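Local coordinates for protein toll-receptor-related 2 (Hydra vulgaris, PDB 4W8H) that probably serves in innate immune signalling as a Toll-related receptor, its cytoplasmic TIR domain, the part described here, being likely to recruit other TIR-containing proteins, at residues Phe70-Asn73 with Ile74-Lys77; Trp119-Leu122 with Phe123-Ile126. One frame throughout, in Å; residues are numbered along the deposited sequence.

Interaction 1 (Phe70-Asn73 with Ile74-Lys77); sequences FKNN and ICDK
The side-chain oxygen OD1 of Asn72 takes the backbone N-H of Cys75 at 2.8 Å, and it also sits 3.1 Å from the backbone N of Ile74. The first of these is a capping bond, nearly straight at the hydrogen (169°), with the donor tilted a little out of the plane of the amide carbonyl. It illustrates a general rule of helix ends: the first-turn N-H groups have no preceding turn to accept them, and a side chain just before the helix can do so instead. The first torsion of Asn72 makes this possible, since it sets CG opposite the backbone N and beside the carbonyl carbon (chi1 -178°) and so brings OD1 within bonding distance of the Cys75 N-H. The amide also lies against the thiol of Cys75, whose SG is 3.6 Å from Asn72 CG; Cys75 is buried and touches Phe69 as well, while Asn72 meets Pro13. The main chain carries on from the cap. Asn72 O, in addition to the side-chain bond of the same residue, accepts Asp76 N at 3.0 Å, and Asn73 O accepts Lys77 N at 3.0 Å. Lys77 lays the aliphatic part of its chain alongside that second carbonyl, with CG 3.5 Å from Asn73 O. OD1 of Asp76 accepts from NE2 of Gln80, one turn further along. The whole is an asparagine N-cap, and it opens helix 73-82, the connection between parallel strands 58-65 and 87-91 in the beta-alpha-beta crossover of this flavodoxin-like TIR domain.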
ATOM      1  N   PHE A  70      -4.496   1.524 -11.317  1.00  9.97           N
ATOM      2  CA  PHE A  70      -5.633   0.758 -11.848  1.00 13.00           C
ATOM      3  C   PHE A  70      -5.461   0.337 -13.293  1.00 16.56           C
ATOM      4  O   PHE A  70      -6.365  -0.289 -13.871  1.00 21.67           O
ATOM      5  CB  PHE A  70      -6.942   1.521 -11.593  1.00 13.99           C
ATOM      6  CG  PHE A  70      -7.291   1.591 -10.137  1.00 11.36           C
ATOM      7  CD1 PHE A  70      -7.558   0.426  -9.412  1.00 11.50           C
ATOM      8  CD2 PHE A  70      -7.319   2.800  -9.481  1.00 11.12           C
ATOM      9  CE1 PHE A  70      -7.821   0.473  -8.038  1.00 10.83           C
ATOM     10  CE2 PHE A  70      -7.602   2.858  -8.148  1.00 10.01           C
ATOM     11  CZ  PHE A  70      -7.850   1.679  -7.408  1.00 11.82           C
ATOM     12  N   LYS A  71      -4.310   0.642 -13.878  1.00 12.92           N
ATOM     13  CA  LYS A  71      -3.936   0.124 -15.199  1.00 15.18           C
ATOM     14  C   LYS A  71      -2.784  -0.885 -15.094  1.00 15.31           C
ATOM     15  O   LYS A  71      -2.297  -1.383 -16.108  1.00 21.11           O
ATOM     16  CB  LYS A  71      -3.489   1.274 -16.099  1.00 19.26           C
ATOM     17  CG  LYS A  71      -4.569   2.260 -16.455  1.00 23.85           C
ATOM     18  CD  LYS A  71      -3.972   3.449 -17.191  1.00 29.51           C
ATOM     19  CE  LYS A  71      -4.995   4.506 -17.438  1.00 36.83           C
ATOM     20  NZ  LYS A  71      -4.365   5.646 -18.141  1.00 40.64           N
ATOM     21  N   ASN A  72      -2.324  -1.198 -13.903  1.00 14.11           N
ATOM     22  CA  ASN A  72      -1.137  -2.008 -13.714  1.00 11.98           C
ATOM     23  C   ASN A  72      -1.501  -3.448 -13.316  1.00 12.22           C
ATOM     24  O   ASN A  72      -2.214  -3.679 -12.343  1.00 11.18           O
ATOM     25  CB  ASN A  72      -0.247  -1.346 -12.650  1.00 12.90           C
ATOM     26  CG  ASN A  72       1.043  -2.088 -12.425  1.00 11.79           C
ATOM     27  OD1 ASN A  72       1.054  -3.156 -11.813  1.00 11.26           O
ATOM     28  ND2 ASN A  72       2.138  -1.574 -12.978  1.00 12.71           N
ATOM     29  N   ASN A  73      -1.010  -4.421 -14.075  1.00 12.90           N
ATOM     30  CA  ASN A  73      -1.384  -5.836 -13.873  1.00 14.09           C
ATOM     31  C   ASN A  73      -0.934  -6.385 -12.525  1.00 11.80           C
ATOM     32  O   ASN A  73      -1.722  -7.063 -11.828  1.00 12.71           O
ATOM     33  CB  ASN A  73      -0.830  -6.692 -15.014  1.00 21.04           C
ATOM     34  CG  ASN A  73      -1.612  -6.531 -16.315  1.00 35.29           C
ATOM     35  OD1 ASN A  73      -2.767  -6.084 -16.320  1.00 44.82           O
ATOM     36  ND2 ASN A  73      -0.980  -6.910 -17.432  1.00 39.92           N
ATOM     37  N   ILE A  74       0.314  -6.106 -12.148  1.00 10.35           N
ATOM     38  CA  ILE A  74       0.789  -6.577 -10.855  1.00 10.83           C
ATOM     39  C   ILE A  74      -0.022  -5.942  -9.735  1.00  9.42           C
ATOM     40  O   ILE A  74      -0.384  -6.616  -8.787  1.00  9.10           O
ATOM     41  CB  ILE A  74       2.306  -6.350 -10.698  1.00 11.07           C
ATOM     42  CG1 ILE A  74       3.054  -7.380 -11.542  1.00 13.60           C
ATOM     43  CG2 ILE A  74       2.720  -6.452  -9.228  1.00 13.50           C
ATOM     44  CD1 ILE A  74       4.546  -7.156 -11.571  1.00 15.91           C
ATOM     45  N   CYS A  75      -0.297  -4.641  -9.836  1.00  8.86           N
ATOM     46  CA  CYS A  75      -1.139  -4.001  -8.844  1.00  8.85           C
ATOM     47  C   CYS A  75      -2.502  -4.670  -8.713  1.00  7.65           C
ATOM     48  O   CYS A  75      -2.981  -4.897  -7.599  1.00  8.75           O
ATOM     49  CB  CYS A  75      -1.303  -2.505  -9.140  1.00  9.56           C
ATOM     50  SG  CYS A  75       0.197  -1.565  -8.961  1.00 12.01           S
ATOM     51  N   ASP A  76      -3.150  -4.941  -9.846  1.00  9.39           N
ATOM     52  CA  ASP A  76      -4.468  -5.565  -9.746  1.00 10.48           C
ATOM     53  C   ASP A  76      -4.409  -6.940  -9.069  1.00 10.27           C
ATOM     54  O   ASP A  76      -5.248  -7.251  -8.228  1.00 10.26           O
ATOM     55  CB  ASP A  76      -5.115  -5.710 -11.105  1.00 13.85           C
ATOM     56  CG  ASP A  76      -6.495  -6.376 -10.998  1.00 20.81           C
ATOM     57  OD1 ASP A  76      -7.365  -5.878 -10.236  1.00 22.32           O
ATOM     58  OD2 ASP A  76      -6.702  -7.431 -11.614  1.00 23.71           O
ATOM     59  N   LYS A  77      -3.442  -7.766  -9.446  1.00 10.03           N
ATOM     60  CA  LYS A  77      -3.338  -9.112  -8.882  1.00 10.96           C
ATOM     61  C   LYS A  77      -3.073  -9.021  -7.388  1.00 10.40           C
ATOM     62  O   LYS A  77      -3.630  -9.771  -6.592  1.00 12.24           O
ATOM     63  CB  LYS A  77      -2.208  -9.854  -9.581  1.00 14.47           C
ATOM     64  CG  LYS A  77      -2.516 -10.357 -11.001  1.00 21.88           C
ATOM     65  CD  LYS A  77      -1.230 -10.801 -11.708  1.00 31.28           C
ATOM     66  CE  LYS A  77      -1.503 -11.496 -13.026  1.00 38.35           C
ATOM     67  NZ  LYS A  77      -1.326 -12.962 -12.898  1.00 41.87           N
TER

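Interaction 2 (Trp119-Leu122 with Phe123-Ile126); sequences WRNL and FRDI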
ATOM      1  N   TRP A 119      -0.448  11.602   8.051  1.00  9.18           N
ATOM      2  CA  TRP A 119       0.569  10.687   8.540  1.00  8.70           C
ATOM      3  C   TRP A 119       0.149  10.120   9.895  1.00  8.10           C
ATOM      4  O   TRP A 119       0.350   8.958  10.144  1.00  7.99           O
ATOM      5  CB  TRP A 119       1.947  11.392   8.631  1.00 10.02           C
ATOM      6  CG  TRP A 119       2.409  11.825   7.296  1.00  9.42           C
ATOM      7  CD1 TRP A 119       2.535  13.102   6.819  1.00 11.71           C
ATOM      8  CD2 TRP A 119       2.785  10.971   6.216  1.00  8.32           C
ATOM      9  NE1 TRP A 119       2.983  13.095   5.528  1.00 11.05           N
ATOM     10  CE2 TRP A 119       3.144  11.802   5.124  1.00  8.75           C
ATOM     11  CE3 TRP A 119       2.888   9.581   6.055  1.00  7.91           C
ATOM     12  CZ2 TRP A 119       3.525  11.294   3.890  1.00  8.92           C
ATOM     13  CZ3 TRP A 119       3.340   9.095   4.835  1.00  9.08           C
ATOM     14  CH2 TRP A 119       3.621   9.948   3.763  1.00  9.12           C
ATOM     15  N   ARG A 120      -0.423  10.940  10.766  1.00  9.49           N
ATOM     16  CA  ARG A 120      -0.947  10.487  12.049  0.54  9.25           C
ATOM     17  C   ARG A 120      -1.906   9.314  11.847  1.00  7.81           C
ATOM     18  O   ARG A 120      -1.850   8.310  12.541  1.00  8.48           O
ATOM     19  CB  ARG A 120      -1.667  11.645  12.749  0.54 12.55           C
ATOM     20  CG  ARG A 120      -2.337  11.299  14.066  0.54 14.32           C
ATOM     21  CD  ARG A 120      -3.311  12.433  14.463  0.54 17.00           C
ATOM     22  NE  ARG A 120      -4.527  12.464  13.634  0.54 16.32           N
ATOM     23  CZ  ARG A 120      -5.538  13.323  13.798  0.54 18.36           C
ATOM     24  NH1 ARG A 120      -6.590  13.255  12.997  0.54 19.74           N
ATOM     25  NH2 ARG A 120      -5.521  14.247  14.755  0.54 15.87           N
ATOM     26  N   ASN A 121      -2.819   9.483  10.914  1.00  9.05           N
ATOM     27  CA  ASN A 121      -3.813   8.445  10.679  1.00  9.48           C
ATOM     28  C   ASN A 121      -3.198   7.165  10.124  1.00  8.04           C
ATOM     29  O   ASN A 121      -3.543   6.059  10.546  1.00  9.28           O
ATOM     30  CB  ASN A 121      -4.895   8.947   9.711  1.00 11.48           C
ATOM     31  CG  ASN A 121      -5.786  10.025  10.319  1.00 13.83           C
ATOM     32  OD1 ASN A 121      -5.788  10.262  11.530  1.00 15.61           O
ATOM     33  ND2 ASN A 121      -6.539  10.686   9.459  1.00 16.48           N
ATOM     34  N   LEU A 122      -2.286   7.316   9.179  1.00  7.02           N
ATOM     35  CA  LEU A 122      -1.628   6.165   8.591  1.00  5.94           C
ATOM     36  C   LEU A 122      -0.851   5.390   9.659  1.00  6.23           C
ATOM     37  O   LEU A 122      -0.991   4.167   9.802  1.00  7.33           O
ATOM     38  CB  LEU A 122      -0.692   6.634   7.479  1.00  6.17           C
ATOM     39  CG  LEU A 122       0.109   5.540   6.786  1.00  7.06           C
ATOM     40  CD1 LEU A 122      -0.807   4.466   6.127  1.00  8.30           C
ATOM     41  CD2 LEU A 122       1.016   6.112   5.718  1.00  7.89           C
ATOM     42  N   PHE A 123      -0.018   6.096  10.413  1.00  7.72           N
ATOM     43  CA  PHE A 123       0.824   5.409  11.374  1.00  7.31           C
ATOM     44  C   PHE A 123      -0.034   4.778  12.468  1.00  8.88           C
ATOM     45  O   PHE A 123       0.273   3.698  12.961  1.00  8.44           O
ATOM     46  CB  PHE A 123       1.831   6.368  12.008  1.00  7.35           C
ATOM     47  CG  PHE A 123       2.867   6.917  11.074  1.00  8.06           C
ATOM     48  CD1 PHE A 123       3.086   6.422   9.803  1.00  9.22           C
ATOM     49  CD2 PHE A 123       3.547   8.036  11.446  1.00 11.27           C
ATOM     50  CE1 PHE A 123       4.016   6.977   8.962  1.00 10.31           C
ATOM     51  CE2 PHE A 123       4.494   8.601  10.614  1.00 12.24           C
ATOM     52  CZ  PHE A 123       4.724   8.078   9.363  1.00 11.66           C
ATOM     53  N   ARG A 124      -1.111   5.426  12.878  1.00  9.81           N
ATOM     54  CA  ARG A 124      -1.990   4.884  13.910  0.53 10.32           C
ATOM     55  C   ARG A 124      -2.601   3.560  13.466  1.00 10.44           C
ATOM     56  O   ARG A 124      -2.715   2.612  14.251  1.00 11.78           O
ATOM     57  CB  ARG A 124      -3.073   5.916  14.236  0.53 12.83           C
ATOM     58  CG  ARG A 124      -3.996   5.527  15.359  0.53 17.30           C
ATOM     59  CD  ARG A 124      -5.169   6.469  15.396  0.53 20.49           C
ATOM     60  NE  ARG A 124      -4.807   7.820  15.819  0.53 22.58           N
ATOM     61  CZ  ARG A 124      -5.124   8.949  15.182  0.53 20.71           C
ATOM     62  NH1 ARG A 124      -4.747  10.085  15.728  0.53 23.98           N
ATOM     63  NH2 ARG A 124      -5.823   8.975  14.044  0.53 13.49           N
ATOM     64  N   ASP A 125      -3.018   3.500  12.210  1.00  8.58           N
ATOM     65  CA  ASP A 125      -3.625   2.272  11.742  1.00 10.64           C
ATOM     66  C   ASP A 125      -2.622   1.135  11.700  1.00 10.67           C
ATOM     67  O   ASP A 125      -2.925  -0.019  12.087  1.00 13.47           O
ATOM     68  CB  ASP A 125      -4.302   2.390  10.389  1.00 12.68           C
ATOM     69  CG  ASP A 125      -5.131   1.157  10.079  1.00 16.33           C
ATOM     70  OD1 ASP A 125      -6.120   0.923  10.788  1.00 17.66           O
ATOM     71  OD2 ASP A 125      -4.775   0.389   9.194  1.00 18.92           O
ATOM     72  N   ILE A 126      -1.430   1.442  11.203  1.00  9.29           N
ATOM     73  CA  ILE A 126      -0.386   0.440  11.091  1.00  9.97           C
ATOM     74  C   ILE A 126      -0.042  -0.087  12.476  1.00 10.81           C
ATOM     75  O   ILE A 126       0.099  -1.307  12.663  1.00 12.48           O
ATOM     76  CB  ILE A 126       0.841   1.025  10.397  1.00  9.06           C
ATOM     77  CG1 ILE A 126       0.445   1.362   8.957  1.00 10.20           C
ATOM     78  CG2 ILE A 126       2.037   0.059  10.515  1.00 10.68           C
ATOM     79  CD1 ILE A 126       1.503   2.062   8.188  1.00  9.58           C
TER
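Phe123 and Trp119 meet one turn apart, and the carbonyl oxygen of Trp119 serves Phe123 twice. It accepts Phe123 N at 2.9 Å in an almost straight bond (173°), and it lies over one face of the phenyl ring, 3.4 Å from CG. Both side chains set CG opposite the carbonyl carbon (chi1 -63° for Trp119, -66° for Phe123), which brings the rings to the same flank of the helix; they meet at a slant, with Trp119 CE3 4.1 Å from Phe123 CE1. Replacing Phe123 by an alanine would probably open a gap beside the indole and leave the carbonyl oxygen of Trp119 without the ring face it lies over. On the buried flank, Leu122 and Ile126 touch methyl to methyl, CD1 to CD1 at 3.9 Å. Ile126 CG1 also lies 3.3 Å from Leu122 O, the acceptor of the Ile126 backbone N-H. Toward solvent, Arg120 and Arg124 run side by side, but each has two conformers, so the weak bond from Arg124 NH2 to Asn121 OD1 is doubtful. Helix 115-127 thus packs against three elements: Trp119, Leu122, Phe123 and Ile126 lie on helix 16-29, with Lys26 making a cation-pi contact to Trp119, while Leu122 and Ile126 also reach Ile88 of strand 87-91 and Leu122 touches Leu107 of strand 107-108.

In the fold
The two contacts are two local arrangements, one at a helix start and one within a helix. Interaction 1 belongs to the opening of helix 73-82, interaction 2 to the body of helix 115-127. They lie on opposite sides of the chain's centre, 25 Å apart between centres and about 16 Å between nearest atoms, and so do not touch. The parallel sheet relates them: strand 87-91 follows the helix of interaction 1 in the chain and touches Leu122, Asp125 and Ile126 of interaction 2 through Ile88. At interaction 2, Asp125 OD2 hydrogen-bonds a polar side chain of a bound peptide and forms a long, weak ion pair with Arg60.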